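Local structure of putative antibiotic biosynthesis monooxygenase (Bordetella bronchiseptica, 3GZ7) at residues A[35-40]-A[67-72]; A[43-48]-A[55-60]. The protein is probably a monooxygenase of the antibiotic biosynthesis type, a small dimeric alpha-beta barrel protein whose substrate is not established. One frame throughout, in Å; residues are numbered along the deposited sequence.

Contact 1 (A[35-40]-A[67-72]); sequences ADFEAG and QRYTLV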
loop_
_atom_site.group_PDB
_atom_site.type_symbol
_atom_site.label_atom_id
_atom_site.label_comp_id
_atom_site.label_asym_id
_atom_site.label_seq_id
_atom_site.Cartn_x
_atom_site.Cartn_y
_atom_site.Cartn_z
ATOM N N ALA A 35 13.411 -6.251 -14.172
ATOM C CA ALA A 35 14.421 -5.218 -14.396
ATOM C C ALA A 35 13.962 -4.234 -15.462
ATOM O O ALA A 35 14.173 -3.023 -15.358
ATOM C CB ALA A 35 15.796 -5.864 -14.801
ATOM N N ASP A 36 13.336 -4.771 -16.498
ATOM C CA ASP A 36 12.790 -3.981 -17.586
ATOM C C ASP A 36 11.713 -3.070 -17.025
ATOM O O ASP A 36 11.558 -1.926 -17.470
ATOM C CB ASP A 36 12.152 -4.888 -18.667
ATOM C CG ASP A 36 13.173 -5.537 -19.609
ATOM O OD1 ASP A 36 14.318 -5.048 -19.694
ATOM O OD2 ASP A 36 12.812 -6.540 -20.281
ATOM N N PHE A 37 10.960 -3.592 -16.056
ATOM C CA PHE A 37 9.807 -2.865 -15.533
ATOM C C PHE A 37 10.308 -1.722 -14.695
ATOM O O PHE A 37 9.962 -0.567 -14.922
ATOM C CB PHE A 37 8.863 -3.775 -14.711
ATOM C CG PHE A 37 7.729 -3.013 -14.045
ATOM C CD1 PHE A 37 6.788 -2.344 -14.807
ATOM C CD2 PHE A 37 7.639 -2.941 -12.662
ATOM C CE1 PHE A 37 5.757 -1.621 -14.200
ATOM C CE2 PHE A 37 6.623 -2.220 -12.046
ATOM C CZ PHE A 37 5.682 -1.569 -12.818
ATOM N N GLU A 38 11.147 -2.058 -13.720
ATOM C CA GLU A 38 11.795 -1.044 -12.892
ATOM C C GLU A 38 12.411 0.048 -13.738
ATOM O O GLU A 38 12.124 1.196 -13.476
ATOM C CB GLU A 38 12.831 -1.651 -11.976
ATOM C CG GLU A 38 12.216 -2.440 -10.851
ATOM C CD GLU A 38 13.212 -3.171 -9.999
ATOM O OE1 GLU A 38 14.436 -2.898 -10.105
ATOM O OE2 GLU A 38 12.740 -3.987 -9.173
ATOM N N ALA A 39 13.224 -0.310 -14.741
ATOM C CA ALA A 39 13.805 0.684 -15.702
ATOM C C ALA A 39 12.736 1.566 -16.340
ATOM O O ALA A 39 12.848 2.811 -16.376
ATOM C CB ALA A 39 14.670 -0.032 -16.814
ATOM N N GLY A 40 11.665 0.925 -16.800
ATOM C CA GLY A 40 10.511 1.639 -17.370
ATOM C C GLY A 40 9.792 2.576 -16.441
ATOM O O GLY A 40 9.474 3.663 -16.828
ATOM N N GLN A 67 7.631 -11.062 -8.489
ATOM C CA GLN A 67 7.051 -10.489 -9.695
ATOM C C GLN A 67 5.948 -9.446 -9.379
ATOM O O GLN A 67 5.475 -8.842 -10.304
ATOM C CB GLN A 67 6.470 -11.550 -10.596
ATOM C CG GLN A 67 7.437 -12.529 -11.206
ATOM C CD GLN A 67 6.707 -13.752 -11.727
ATOM O OE1 GLN A 67 5.639 -13.646 -12.344
ATOM N NE2 GLN A 67 7.268 -14.913 -11.481
ATOM N N ARG A 68 5.550 -9.238 -8.099
ATOM C CA ARG A 68 4.507 -8.286 -7.780
ATOM C C ARG A 68 5.102 -7.014 -7.170
ATOM O O ARG A 68 6.016 -7.071 -6.311
ATOM C CB ARG A 68 3.460 -8.869 -6.821
ATOM C CG ARG A 68 2.804 -10.110 -7.299
ATOM C CD ARG A 68 1.639 -10.572 -6.400
ATOM N NE ARG A 68 0.629 -11.187 -7.255
ATOM C CZ ARG A 68 -0.284 -10.507 -7.970
ATOM N NH1 ARG A 68 -0.395 -9.190 -7.880
ATOM N NH2 ARG A 68 -1.123 -11.160 -8.760
ATOM N N TYR A 69 4.531 -5.890 -7.621
ATOM C CA TYR A 69 4.928 -4.560 -7.283
ATOM C C TYR A 69 3.661 -3.747 -6.966
ATOM O O TYR A 69 2.535 -4.128 -7.356
ATOM C CB TYR A 69 5.655 -3.887 -8.454
ATOM C CG TYR A 69 7.024 -4.442 -8.832
ATOM C CD1 TYR A 69 7.165 -5.567 -9.657
ATOM C CD2 TYR A 69 8.181 -3.795 -8.416
ATOM C CE1 TYR A 69 8.437 -6.045 -10.015
ATOM C CE2 TYR A 69 9.424 -4.255 -8.758
ATOM C CZ TYR A 69 9.559 -5.364 -9.566
ATOM O OH TYR A 69 10.838 -5.757 -9.887
ATOM N N THR A 70 3.857 -2.634 -6.247
ATOM C CA THR A 70 2.804 -1.694 -5.936
ATOM C C THR A 70 3.307 -0.302 -6.319
ATOM O O THR A 70 4.302 0.190 -5.750
ATOM C CB THR A 70 2.470 -1.670 -4.452
ATOM O OG1 THR A 70 2.266 -2.991 -3.982
ATOM C CG2 THR A 70 1.240 -0.833 -4.150
ATOM N N LEU A 71 2.629 0.332 -7.264
ATOM C CA LEU A 71 2.866 1.761 -7.527
ATOM C C LEU A 71 1.966 2.566 -6.609
ATOM O O LEU A 71 0.765 2.320 -6.605
ATOM C CB LEU A 71 2.601 2.124 -8.978
ATOM C CG LEU A 71 3.183 3.426 -9.544
ATOM C CD1 LEU A 71 4.721 3.282 -9.811
ATOM C CD2 LEU A 71 2.437 3.821 -10.829
ATOM N N VAL A 72 2.555 3.515 -5.862
ATOM C CA VAL A 72 1.801 4.437 -4.991
ATOM C C VAL A 72 2.002 5.843 -5.525
ATOM O O VAL A 72 3.140 6.308 -5.628
ATOM C CB VAL A 72 2.251 4.298 -3.502
ATOM C CG1 VAL A 72 1.460 5.239 -2.560
ATOM C CG2 VAL A 72 2.121 2.829 -3.090
#

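Contact 2 (A[43-48]-A[55-60]); sequences QARPLF and HGVALH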
loop_
_atom_site.group_PDB
_atom_site.type_symbol
_atom_site.label_atom_id
_atom_site.label_comp_id
_atom_site.label_asym_id
_atom_site.label_seq_id
_atom_site.Cartn_x
_atom_site.Cartn_y
_atom_site.Cartn_z
ATOM N N GLN A 43 12.092 5.717 -15.738
ATOM C CA GLN A 43 12.021 6.602 -16.885
ATOM C C GLN A 43 10.692 7.315 -17.066
ATOM O O GLN A 43 10.630 8.392 -17.632
ATOM C CB GLN A 43 12.307 5.765 -18.129
ATOM C CG GLN A 43 12.539 6.616 -19.294
ATOM C CD GLN A 43 12.697 5.857 -20.550
ATOM O OE1 GLN A 43 13.013 4.640 -20.557
ATOM N NE2 GLN A 43 12.442 6.561 -21.658
ATOM N N ALA A 44 9.633 6.687 -16.601
ATOM C CA ALA A 44 8.274 7.166 -16.785
ATOM C C ALA A 44 7.849 8.089 -15.647
ATOM O O ALA A 44 6.906 8.847 -15.787
ATOM C CB ALA A 44 7.334 5.969 -16.905
ATOM N N ARG A 45 8.560 8.021 -14.520
ATOM C CA ARG A 45 8.249 8.790 -13.313
ATOM C C ARG A 45 7.922 10.272 -13.506
ATOM O O ARG A 45 6.936 10.722 -12.917
ATOM C CB ARG A 45 9.350 8.626 -12.245
ATOM C CG ARG A 45 8.964 7.598 -11.198
ATOM C CD ARG A 45 9.876 7.527 -10.003
ATOM N NE ARG A 45 9.589 8.498 -8.957
ATOM C CZ ARG A 45 10.276 9.628 -8.727
ATOM N NH1 ARG A 45 11.300 10.004 -9.491
ATOM N NH2 ARG A 45 9.927 10.399 -7.708
ATOM N N PRO A 46 8.730 11.024 -14.302
ATOM C CA PRO A 46 8.455 12.420 -14.718
ATOM C C PRO A 46 7.120 12.695 -15.449
ATOM O O PRO A 46 6.577 13.799 -15.337
ATOM C CB PRO A 46 9.629 12.747 -15.644
ATOM C CG PRO A 46 10.703 11.847 -15.204
ATOM C CD PRO A 46 10.023 10.564 -14.841
ATOM N N LEU A 47 6.611 11.717 -16.196
ATOM C CA LEU A 47 5.237 11.748 -16.723
ATOM C C LEU A 47 4.216 11.958 -15.651
ATOM O O LEU A 47 3.266 12.740 -15.824
ATOM C CB LEU A 47 4.875 10.435 -17.473
ATOM C CG LEU A 47 5.650 10.150 -18.762
ATOM C CD1 LEU A 47 5.311 8.773 -19.433
ATOM C CD2 LEU A 47 5.465 11.319 -19.714
ATOM N N PHE A 48 4.348 11.204 -14.566
ATOM C CA PHE A 48 3.449 11.350 -13.427
ATOM C C PHE A 48 3.658 12.679 -12.660
ATOM O O PHE A 48 2.694 13.356 -12.347
ATOM C CB PHE A 48 3.615 10.184 -12.437
ATOM C CG PHE A 48 2.910 8.904 -12.844
ATOM C CD1 PHE A 48 1.577 8.696 -12.524
ATOM C CD2 PHE A 48 3.594 7.895 -13.488
ATOM C CE1 PHE A 48 0.933 7.526 -12.865
ATOM C CE2 PHE A 48 2.942 6.742 -13.830
ATOM C CZ PHE A 48 1.613 6.561 -13.516
ATOM N N HIS A 55 1.627 14.841 -6.709
ATOM C CA HIS A 55 2.681 15.208 -5.766
ATOM C C HIS A 55 3.555 14.050 -5.321
ATOM O O HIS A 55 4.090 14.099 -4.233
ATOM C CB HIS A 55 2.053 15.854 -4.532
ATOM C CG HIS A 55 1.219 17.049 -4.876
ATOM N ND1 HIS A 55 1.750 18.314 -4.990
ATOM C CD2 HIS A 55 -0.087 17.155 -5.217
ATOM C CE1 HIS A 55 0.802 19.152 -5.367
ATOM N NE2 HIS A 55 -0.321 18.473 -5.523
ATOM N N GLY A 56 3.731 13.017 -6.151
ATOM C CA GLY A 56 4.683 11.945 -5.829
ATOM C C GLY A 56 4.316 10.592 -6.426
ATOM O O GLY A 56 3.121 10.310 -6.584
ATOM N N VAL A 57 5.360 9.810 -6.760
ATOM C CA VAL A 57 5.311 8.472 -7.327
ATOM C C VAL A 57 6.396 7.564 -6.694
ATOM O O VAL A 57 7.600 7.873 -6.726
ATOM C CB VAL A 57 5.558 8.534 -8.841
ATOM C CG1 VAL A 57 5.399 7.141 -9.495
ATOM C CG2 VAL A 57 4.593 9.501 -9.454
ATOM N N ALA A 58 5.969 6.447 -6.111
ATOM C CA ALA A 58 6.856 5.459 -5.478
ATOM C C ALA A 58 6.508 4.024 -5.992
ATOM O O ALA A 58 5.335 3.705 -6.319
ATOM C CB ALA A 58 6.703 5.551 -3.962
ATOM N N LEU A 59 7.537 3.200 -6.121
ATOM C CA LEU A 59 7.431 1.826 -6.629
ATOM C C LEU A 59 7.911 0.910 -5.515
ATOM O O LEU A 59 8.980 1.141 -4.932
ATOM C CB LEU A 59 8.265 1.624 -7.910
ATOM C CG LEU A 59 8.188 0.231 -8.566
ATOM C CD1 LEU A 59 6.753 -0.107 -8.978
ATOM C CD2 LEU A 59 9.169 0.151 -9.742
ATOM N N HIS A 60 7.082 -0.051 -5.145
ATOM C CA HIS A 60 7.422 -1.009 -4.109
ATOM C C HIS A 60 7.370 -2.395 -4.715
ATOM O O HIS A 60 6.608 -2.633 -5.630
ATOM C CB HIS A 60 6.462 -0.933 -2.902
ATOM C CG HIS A 60 6.461 0.375 -2.193
ATOM N ND1 HIS A 60 7.287 0.640 -1.126
ATOM C CD2 HIS A 60 5.754 1.509 -2.417
ATOM C CE1 HIS A 60 7.085 1.885 -0.724
ATOM N NE2 HIS A 60 6.164 2.433 -1.492
HETATM O O HOH W 1 8.147 10.829 -5.660
#

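Contact 1 (A[35-40]-A[67-72])
F37 turns the CD2-CE2 edge of its ring onto one face of the Y69 ring, with CD2 lying 4.0 Å above that plane, over its centre. The two form a T-shaped (edge-to-face) pair, centroids 5.2 Å apart and planes inclined at 62°, and F37 CE2 comes to 3.9 Å from Y69 CG. With CG anti to its own backbone N (chi1 174°), F37 reaches from the helix to the sheet; a flat, wholly apolar ring suits this buried place. Tyrosine suits the strand position because it offers an aromatic face to F37 and a hydroxyl to the neighbouring acid. Y69 OH donates to E38 OE2 over 2.7 Å, meeting that oxygen from above the carboxylate plane while the carboxylate stands nearly upright to the ring, at 82°. Beyond CG the E38 chain is extended, which brings the acid to the ring's edge. A long, weak ion pair with R61 also reaches OE2. Around this pairing of helix 34-49 with strand 68-75, F37 also packs on I27 of strand 21-28 and L59 of strand 54-62, so the start of the helix rests across three strands of the antiparallel sheet.

Contact 2 (A[43-48]-A[55-60])
V57 stands between R45 and F48, and through them the second half of helix 34-49 packs on strand 54-62, the helix-on-antiparallel-sheet layering of an alpha-beta (ferredoxin-like) fold. The branched valine serves both neighbours at once. Its CG2 meets the aliphatic root of the phenylalanine, V57 CG2 to F48 CB being 3.2 Å, short for two carbons and of doubtful exactness, while its CG1 lies 4.0 Å from R45 CG. F48 points CB at the strand, but its ring then leads away from it. Valine suits this strand position because its two branches reach both helix residues.

The arginine adds a polar clasp to the apolar packing. R45 bends at chi3 (84°), which turns the guanidinium edge toward the strand backbone, and R45 NE donates to V57 O over 3.1 Å. The N-H points almost straight at V57 O, which lies in the guanidinium plane, although the donor itself sits above the carbonyl plane. A long, flexible arginine can thus lay its methylenes near the valine and still reach the backbone of an outermost strand of this chain's sheet.

Further out, the F48 ring stacks on F85, meets W94 edge-to-face and packs on L71 and V73, an aromatic and aliphatic cluster that holds it in the core; V57 likewise rests on L71. G56, next to V57, has backbone angles that call for glycine, and its pairing with D74 ties the strand to its neighbour. H60 pairs antiparallel with a strand of the second subunit, so the sheet runs on across the interface. One water completes the arginine clasp, accepting from R45 NH2 at 2.7 Å and from V57 N at 3.2 Å.

Overall arrangement
Contacts 1 and 2 lie at successive places along helix 34-49, their centres about 11 Å apart, and dock it on two adjacent, consecutive strands of one sheet. Backbone pairing joins the strands: T70 N to H60 O and V72 N to A58 O are probable hydrogen bonds, each 2.8 Å. L71 of segment 67-72 touches both F48 and V57, so the strand of contact 1 also lines the packing of contact 2. Citrate, probably from the crystallisation liquor, is bound about 4 Å from the side chain of F48 and about 6 Å from that of F37; such molecules often mark pockets, but no active-site role follows. Both contacts also touch the second subunit, consistent with the dimeric barrel.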